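Local coordinates for protein 3,4-dihydroxy-2-butanone 4-phosphate synthase (Acinetobacter baumannii, PDB 6MNZ) that probably converts D-ribulose 5-phosphate to formate and 3,4-dihydroxy-2-butanone 4-phosphate, a step in riboflavin biosynthesis, at residues Leu33-Thr38 / Ala159-Glu164; Met131-Gly136 / His143-Cys148. All coordinates share one frame; numbering follows the deposited sequence.

Interaction 1 of 2, residues Leu33-Thr38 / Ala159-Glu164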
ATOM      1  N   LEU A  33      -7.631 -25.313  16.964  1.00 31.12           N
ATOM      2  CA  LEU A  33      -6.629 -26.287  17.368  1.00 29.65           C
ATOM      3  C   LEU A  33      -5.302 -25.972  16.690  1.00 29.39           C
ATOM      4  O   LEU A  33      -5.271 -25.450  15.574  1.00 31.32           O
ATOM      5  CB  LEU A  33      -7.077 -27.703  17.007  1.00 40.23           C
ATOM      6  CG  LEU A  33      -8.365 -28.224  17.644  1.00 44.95           C
ATOM      7  CD1 LEU A  33      -8.772 -29.533  16.978  1.00 25.19           C
ATOM      8  CD2 LEU A  33      -8.204 -28.411  19.144  1.00 48.56           C
ATOM      9  N   VAL A  34      -4.218 -26.116  17.449  1.00 29.99           N
ATOM     10  CA  VAL A  34      -2.879 -25.762  16.989  1.00 24.46           C
ATOM     11  C   VAL A  34      -1.918 -26.807  17.535  1.00 34.39           C
ATOM     12  O   VAL A  34      -1.947 -27.111  18.733  1.00 42.74           O
ATOM     13  CB  VAL A  34      -2.448 -24.358  17.446  1.00 39.26           C
ATOM     14  CG1 VAL A  34      -1.114 -23.969  16.809  1.00 40.90           C
ATOM     15  CG2 VAL A  34      -3.523 -23.338  17.114  1.00 40.79           C
ATOM     16  N   ILE A  35      -1.176 -27.456  16.641  1.00 39.33           N
ATOM     17  CA  ILE A  35      -0.181 -28.449  17.023  1.00 45.63           C
ATOM     18  C   ILE A  35       1.086 -28.197  16.220  1.00 36.63           C
ATOM     19  O   ILE A  35       1.037 -27.737  15.076  1.00 39.82           O
ATOM     20  CB  ILE A  35      -0.699 -29.887  16.800  1.00 39.28           C
ATOM     21  CG1 ILE A  35       0.346 -30.910  17.248  1.00 45.62           C
ATOM     22  CG2 ILE A  35      -1.070 -30.103  15.336  1.00 44.62           C
ATOM     23  CD1 ILE A  35      -0.169 -32.335  17.260  1.00 51.70           C
ATOM     24  N   ALA A  36       2.228 -28.516  16.823  1.00 31.85           N
ATOM     25  CA  ALA A  36       3.497 -28.412  16.117  1.00 35.60           C
ATOM     26  C   ALA A  36       3.498 -29.341  14.912  1.00 46.20           C
ATOM     27  O   ALA A  36       3.343 -30.558  15.056  1.00 59.91           O
ATOM     28  CB  ALA A  36       4.657 -28.749  17.052  1.00 29.09           C
ATOM     29  N   ALA A  37       3.659 -28.762  13.719  1.00 42.49           N
ATOM     30  CA  ALA A  37       3.664 -29.558  12.499  1.00 37.41           C
ATOM     31  C   ALA A  37       4.682 -30.686  12.568  1.00 38.87           C
ATOM     32  O   ALA A  37       4.433 -31.780  12.049  1.00 55.66           O
ATOM     33  CB  ALA A  37       3.952 -28.660  11.294  1.00 35.37           C
ATOM     34  N   THR A  38       5.763 -30.492  13.325  1.00 37.67           N
ATOM     35  CA  THR A  38       6.792 -31.519  13.420  1.00 55.11           C
ATOM     36  C   THR A  38       6.311 -32.729  14.211  1.00 49.73           C
ATOM     37  O   THR A  38       6.815 -33.839  14.006  1.00 57.07           O
ATOM     38  CB  THR A  38       8.051 -30.934  14.060  1.00 62.33           C
ATOM     39  OG1 THR A  38       8.399 -29.711  13.399  1.00 52.03           O
ATOM     40  CG2 THR A  38       9.211 -31.912  13.957  1.00 77.33           C
ATOM     41  N   ALA A 159       6.554 -24.207  12.579  1.00 42.52           N
ATOM     42  CA  ALA A 159       5.522 -24.809  11.746  1.00 26.17           C
ATOM     43  C   ALA A 159       4.475 -25.448  12.643  1.00 39.08           C
ATOM     44  O   ALA A 159       4.811 -26.247  13.522  1.00 52.16           O
ATOM     45  CB  ALA A 159       6.116 -25.856  10.797  1.00 28.66           C
ATOM     46  N   SER A 160       3.207 -25.158  12.366  1.00 39.58           N
ATOM     47  CA  SER A 160       2.100 -25.704  13.135  1.00 31.45           C
ATOM     48  C   SER A 160       0.987 -26.110  12.183  1.00 43.14           C
ATOM     49  O   SER A 160       0.877 -25.596  11.066  1.00 38.84           O
ATOM     50  CB  SER A 160       1.567 -24.697  14.157  1.00 31.39           C
ATOM     51  OG  SER A 160       0.778 -23.715  13.512  1.00 34.25           O
ATOM     52  N   VAL A 161       0.123 -26.999  12.663  1.00 41.78           N
ATOM     53  CA  VAL A 161      -1.087 -27.393  11.952  1.00 25.07           C
ATOM     54  C   VAL A 161      -2.283 -26.852  12.720  1.00 28.35           C
ATOM     55  O   VAL A 161      -2.369 -27.021  13.942  1.00 30.81           O
ATOM     56  CB  VAL A 161      -1.178 -28.921  11.800  1.00 34.79           C
ATOM     57  CG1 VAL A 161      -2.421 -29.305  11.013  1.00 36.94           C
ATOM     58  CG2 VAL A 161       0.078 -29.466  11.129  1.00 29.83           C
ATOM     59  N   ILE A 162      -3.163 -26.136  12.021  1.00 21.15           N
ATOM     60  CA  ILE A 162      -4.255 -25.423  12.669  1.00 23.10           C
ATOM     61  C   ILE A 162      -5.556 -25.707  11.931  1.00 38.03           C
ATOM     62  O   ILE A 162      -5.572 -25.935  10.718  1.00 46.56           O
ATOM     63  CB  ILE A 162      -3.986 -23.903  12.740  1.00 24.91           C
ATOM     64  CG1 ILE A 162      -4.035 -23.272  11.346  1.00 36.29           C
ATOM     65  CG2 ILE A 162      -2.638 -23.640  13.394  1.00 25.93           C
ATOM     66  CD1 ILE A 162      -3.797 -21.776  11.350  1.00 32.20           C
ATOM     67  N   CYS A 163      -6.655 -25.694  12.683  1.00 30.42           N
ATOM     68  CA  CYS A 163      -7.967 -26.057  12.162  1.00 29.49           C
ATOM     69  C   CYS A 163      -9.023 -25.290  12.943  1.00 26.21           C
ATOM     70  O   CYS A 163      -9.049 -25.359  14.176  1.00 29.50           O
ATOM     71  CB  CYS A 163      -8.201 -27.568  12.274  1.00 37.51           C
ATOM     72  SG  CYS A 163      -9.647 -28.201  11.383  1.00 33.42           S
ATOM     73  N   GLU A 164      -9.952 -24.663  12.227  1.00 30.49           N
ATOM     74  CA  GLU A 164     -11.012 -23.904  12.878  1.00 32.25           C
ATOM     75  C   GLU A 164     -11.944 -24.834  13.646  1.00 38.55           C
ATOM     76  O   GLU A 164     -12.289 -25.922  13.177  1.00 50.52           O
ATOM     77  CB  GLU A 164     -11.809 -23.108  11.845  1.00 27.85           C
ATOM     78  CG  GLU A 164     -11.005 -22.060  11.101  1.00 26.38           C
ATOM     79  CD  GLU A 164     -10.398 -22.591   9.819  1.00 24.88           C
ATOM     80  OE1 GLU A 164     -10.051 -23.790   9.785  1.00 27.15           O
ATOM     81  OE2 GLU A 164     -10.487 -21.886   8.791  1.00 30.86           O
TER

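Interaction 2 of 2, residues Met131-Gly136 / His143-Cys148. With SO4 (sulfate ion), chain C.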
ATOM      1  N   MET A 131       1.468 -18.872   4.733  1.00 27.63           N
ATOM      2  CA  MET A 131       2.739 -18.171   4.878  1.00 30.74           C
ATOM      3  C   MET A 131       2.563 -17.050   5.895  1.00 37.13           C
ATOM      4  O   MET A 131       1.879 -16.057   5.624  1.00 47.59           O
ATOM      5  CB  MET A 131       3.198 -17.626   3.529  1.00 42.96           C
ATOM      6  CG  MET A 131       4.661 -17.231   3.464  1.00 43.44           C
ATOM      7  SD  MET A 131       5.113 -16.516   1.867  1.00 37.89           S
ATOM      8  CE  MET A 131       4.611 -14.811   2.107  1.00 52.87           C
ATOM      9  N   ALA A 132       3.183 -17.203   7.061  1.00 38.43           N
ATOM     10  CA  ALA A 132       3.215 -16.134   8.045  1.00 37.65           C
ATOM     11  C   ALA A 132       4.094 -14.984   7.560  1.00 39.91           C
ATOM     12  O   ALA A 132       4.944 -15.141   6.680  1.00 46.74           O
ATOM     13  CB  ALA A 132       3.720 -16.660   9.388  1.00 42.58           C
ATOM     14  N   GLN A 133       3.814 -13.795   8.085  1.00 30.36           N
ATOM     15  CA  GLN A 133       4.642 -12.633   7.815  1.00 40.05           C
ATOM     16  C   GLN A 133       5.918 -12.677   8.650  1.00 48.58           C
ATOM     17  O   GLN A 133       6.024 -13.467   9.592  1.00 39.67           O
ATOM     18  CB  GLN A 133       3.868 -11.354   8.112  1.00 39.77           C
ATOM     19  CG  GLN A 133       2.686 -11.116   7.194  1.00 47.01           C
ATOM     20  CD  GLN A 133       3.092 -10.995   5.739  1.00 56.14           C
ATOM     21  OE1 GLN A 133       3.684  -9.996   5.331  1.00 63.10           O
ATOM     22  NE2 GLN A 133       2.688 -11.969   4.931  1.00 56.90           N
ATOM     23  N   PRO A 134       6.973 -11.995   8.192  1.00 45.79           N
ATOM     24  CA  PRO A 134       8.306 -12.243   8.771  1.00 44.89           C
ATOM     25  C   PRO A 134       8.343 -12.133  10.287  1.00 54.82           C
ATOM     26  O   PRO A 134       8.809 -13.059  10.965  1.00 52.40           O
ATOM     27  CB  PRO A 134       9.175 -11.171   8.099  1.00 49.69           C
ATOM     28  CG  PRO A 134       8.505 -10.897   6.800  1.00 51.86           C
ATOM     29  CD  PRO A 134       7.027 -11.072   7.041  1.00 51.01           C
ATOM     30  N   GLY A 135       7.875 -11.019  10.838  1.00 35.47           N
ATOM     31  CA  GLY A 135       7.949 -10.809  12.267  1.00 39.44           C
ATOM     32  C   GLY A 135       6.955 -11.599  13.081  1.00 42.38           C
ATOM     33  O   GLY A 135       6.885 -11.424  14.301  1.00 32.13           O
ATOM     34  N   GLY A 136       6.141 -12.428  12.435  1.00 54.03           N
ATOM     35  CA  GLY A 136       5.206 -13.253  13.173  1.00 49.70           C
ATOM     36  C   GLY A 136       4.094 -12.420  13.779  1.00 39.20           C
ATOM     37  O   GLY A 136       3.668 -11.401  13.224  1.00 40.01           O
ATOM     38  N   HIS A 143      -4.028 -16.392  13.334  1.00 32.29           N
ATOM     39  CA  HIS A 143      -3.679 -17.749  13.739  1.00 30.79           C
ATOM     40  C   HIS A 143      -2.468 -18.264  12.973  1.00 28.76           C
ATOM     41  O   HIS A 143      -1.754 -19.147  13.463  1.00 24.66           O
ATOM     42  CB  HIS A 143      -4.867 -18.689  13.522  1.00 32.30           C
ATOM     43  CG  HIS A 143      -6.118 -18.257  14.221  1.00 25.38           C
ATOM     44  ND1 HIS A 143      -7.055 -17.441  13.624  1.00 26.84           N
ATOM     45  CD2 HIS A 143      -6.654 -18.641  15.404  1.00 25.53           C
ATOM     46  CE1 HIS A 143      -8.078 -17.278  14.443  1.00 30.84           C
ATOM     47  NE2 HIS A 143      -7.890 -18.047  15.501  1.00 31.36           N
ATOM     48  N   THR A 144      -2.292 -17.817  11.729  1.00 31.24           N
ATOM     49  CA  THR A 144      -1.149 -18.247  10.931  1.00 38.16           C
ATOM     50  C   THR A 144       0.161 -17.881  11.617  1.00 33.28           C
ATOM     51  O   THR A 144       1.015 -18.741  11.862  1.00 31.71           O
ATOM     52  CB  THR A 144      -1.225 -17.615   9.540  1.00 46.52           C
ATOM     53  OG1 THR A 144      -2.438 -18.026   8.897  1.00 49.65           O
ATOM     54  CG2 THR A 144      -0.026 -18.026   8.685  1.00 37.20           C
ATOM     55  N   GLU A 145       0.365 -16.588  11.872  1.00 34.40           N
ATOM     56  CA  GLU A 145       1.554 -16.152  12.594  1.00 44.89           C
ATOM     57  C   GLU A 145       1.609 -16.759  13.988  1.00 35.59           C
ATOM     58  O   GLU A 145       2.688 -17.143  14.454  1.00 32.05           O
ATOM     59  CB  GLU A 145       1.581 -14.626  12.676  1.00 42.18           C
ATOM     60  CG  GLU A 145       1.863 -13.934  11.350  1.00 38.79           C
ATOM     61  CD  GLU A 145       0.683 -13.979  10.400  1.00 34.93           C
ATOM     62  OE1 GLU A 145      -0.460 -13.773  10.859  1.00 39.02           O
ATOM     63  OE2 GLU A 145       0.909 -14.087   9.177  1.00 49.12           O
ATOM     64  N   ALA A 146       0.447 -16.995  14.601  1.00 33.73           N
ATOM     65  CA  ALA A 146       0.424 -17.482  15.974  1.00 32.85           C
ATOM     66  C   ALA A 146       0.857 -18.939  16.046  1.00 31.97           C
ATOM     67  O   ALA A 146       1.623 -19.322  16.938  1.00 36.54           O
ATOM     68  CB  ALA A 146      -0.972 -17.305  16.569  1.00 33.97           C
ATOM     69  N   GLY A 147       0.425 -19.753  15.083  1.00 35.93           N
ATOM     70  CA  GLY A 147       0.868 -21.135  15.045  1.00 32.98           C
ATOM     71  C   GLY A 147       2.370 -21.262  14.888  1.00 38.34           C
ATOM     72  O   GLY A 147       3.013 -22.042  15.594  1.00 31.68           O
ATOM     73  N   CYS A 148       2.959 -20.443  14.014  1.00 34.79           N
ATOM     74  CA  CYS A 148       4.402 -20.492  13.808  1.00 36.23           C
ATOM     75  C   CYS A 148       5.145 -20.037  15.057  1.00 27.87           C
ATOM     76  O   CYS A 148       6.050 -20.725  15.542  1.00 29.87           O
ATOM     77  CB  CYS A 148       4.788 -19.628  12.606  1.00 41.66           C
ATOM     78  SG  CYS A 148       4.250 -20.289  11.013  1.00 38.45           S
TER
HETATM   79  S   SO4 C 401      -5.486 -16.332  10.143  1.00 33.70           S
HETATM   80  O1  SO4 C 401      -4.039 -16.274  10.332  1.00 44.23           O
HETATM   81  O2  SO4 C 401      -6.151 -16.051  11.410  1.00 29.54           O
HETATM   82  O3  SO4 C 401      -5.853 -17.666   9.684  1.00 42.69           O
HETATM   83  O4  SO4 C 401      -5.914 -15.345   9.156  1.00 34.37           O

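Interaction 1 of 2, residues Leu33-Thr38 / Ala159-Glu164
The carbonyl oxygen of Ile35 receives the N-H of Val161 with an N to O distance of 2.7 Å, the donor arriving nearly along the C=O axis, and the CA-H of Ser160 leans on the same oxygen. The return bond of this pair runs from Ile35 N to Val161 O at 3.0 Å, so Ile35 and Val161 form a complete hydrogen-bonded pair of antiparallel strands. At the next hydrogen-bonded pair, Leu33 with Cys163, the bonding is less regular: Cys163 N reaches Leu33 O at 3.2 Å, while the reverse bond from Leu33 N is weak. At the other end Leu33-Ala36 gives way to a 3-10 turn, yet Ala37 N still donates to Ala159 O (2.8 Å), standing 43° out of the carbonyl plane.

Side chains pack pairwise on the two faces. With CG1 anti to the backbone N (chi1 -173°), Val34 sets both methyls alongside CG2 of Ile162, each 3.8 Å from it. On the reverse face Ile35 CG2 lies against Val161 CB at 3.7 Å, the two side chains running side by side, and Val161 CG2 reaches over to Ala37. There the cover comes from helices: Leu33 packs on Phe47 and Met48 of helix 42-52, Val161 on Ile108 of helix 101-112. Ser160 OG is hydrogen-bonded to Thr59 OG1 on strand 57-60.

Strands 31-36 and 160-164 are thus inner neighbours in the synthase sheet. The chemistry implies a buried ladder with largely apolar faces: main-chain groups of Leu33, Ile35, Val161 and Cys163 pair across it, while Ser160 and Ile162 bond to strand 57-60 on the other edge. Strand 160-164 runs one residue past the last pair to Glu164, predicted to be essential for catalysis.

Interaction 2 of 2, residues Met131-Gly136 / His143-Cys148
Glu145 leaves helix 143-153 towards the loop before it, and its side chain meets that loop along its length. Glu145 CB rests on Gly136 C at 3.5 Å. CG touches the same peptide and passes the methyl of Ala132, 3.8 Å from its CB. A bend at chi2 (74°) turns the carboxylate towards the Ala132-Gln133 backbone, where OE2 accepts the N-H of Gln133 (N to OE2 3.1 Å) on its anti lone pair. OE1 has a salt bridge to Arg140, itself predicted to bind ribulose 5-phosphate, so the buried carboxylate is held at both oxygens.

Beyond Glu145 the contact is van der Waals packing: Thr144 CG2 lies against the Ala132 backbone (N and CA), and Ala132 CB approaches Cys148 SG at 4.0 Å. The OG1 branch of Thr144 instead faces a sulfate ion, probably from the crystallisation liquor. Sulfate O1 takes both Thr144 N (2.7 Å) and OG1, while O2 accepts His143 N and His143 ND1 (2.8 Å). Also bonded to Arg27, the sulfate lies among residues predicted to bind the substrate, His143 and Thr144 included; His143 is predicted to bind one magnesium too.

The loop that follows strand 127-131, outermost in the sheet of this chain, thus meets the first turn of helix 143-153 through Gln133 and Gly136 of its type I turn, while helix 192-202 packs on His143 and Ala146.

Along the chain interaction 2 is nested within the loop that interaction 1 closes, and their centres lie 12 Å apart. They meet where the start of helix 143-153 lies over the Val34-Ile162 face of the sheet: Ile162 CD1 sits 3.9 Å from His143 CB, and Val34 CG1 is 3.9 Å from Gly147 CA, where the absence of a side chain is consistent with the close approach. Strand 160-164 is the next element after helix 143-153. The side chain of Ile162 comes to about 5 Å from the sulfate, nearest atoms. Ile162 thus borders the predicted substrate site, to which helix 143-153 contributes His143 and Thr144; Glu164, predicted to be essential, ends strand 160-164.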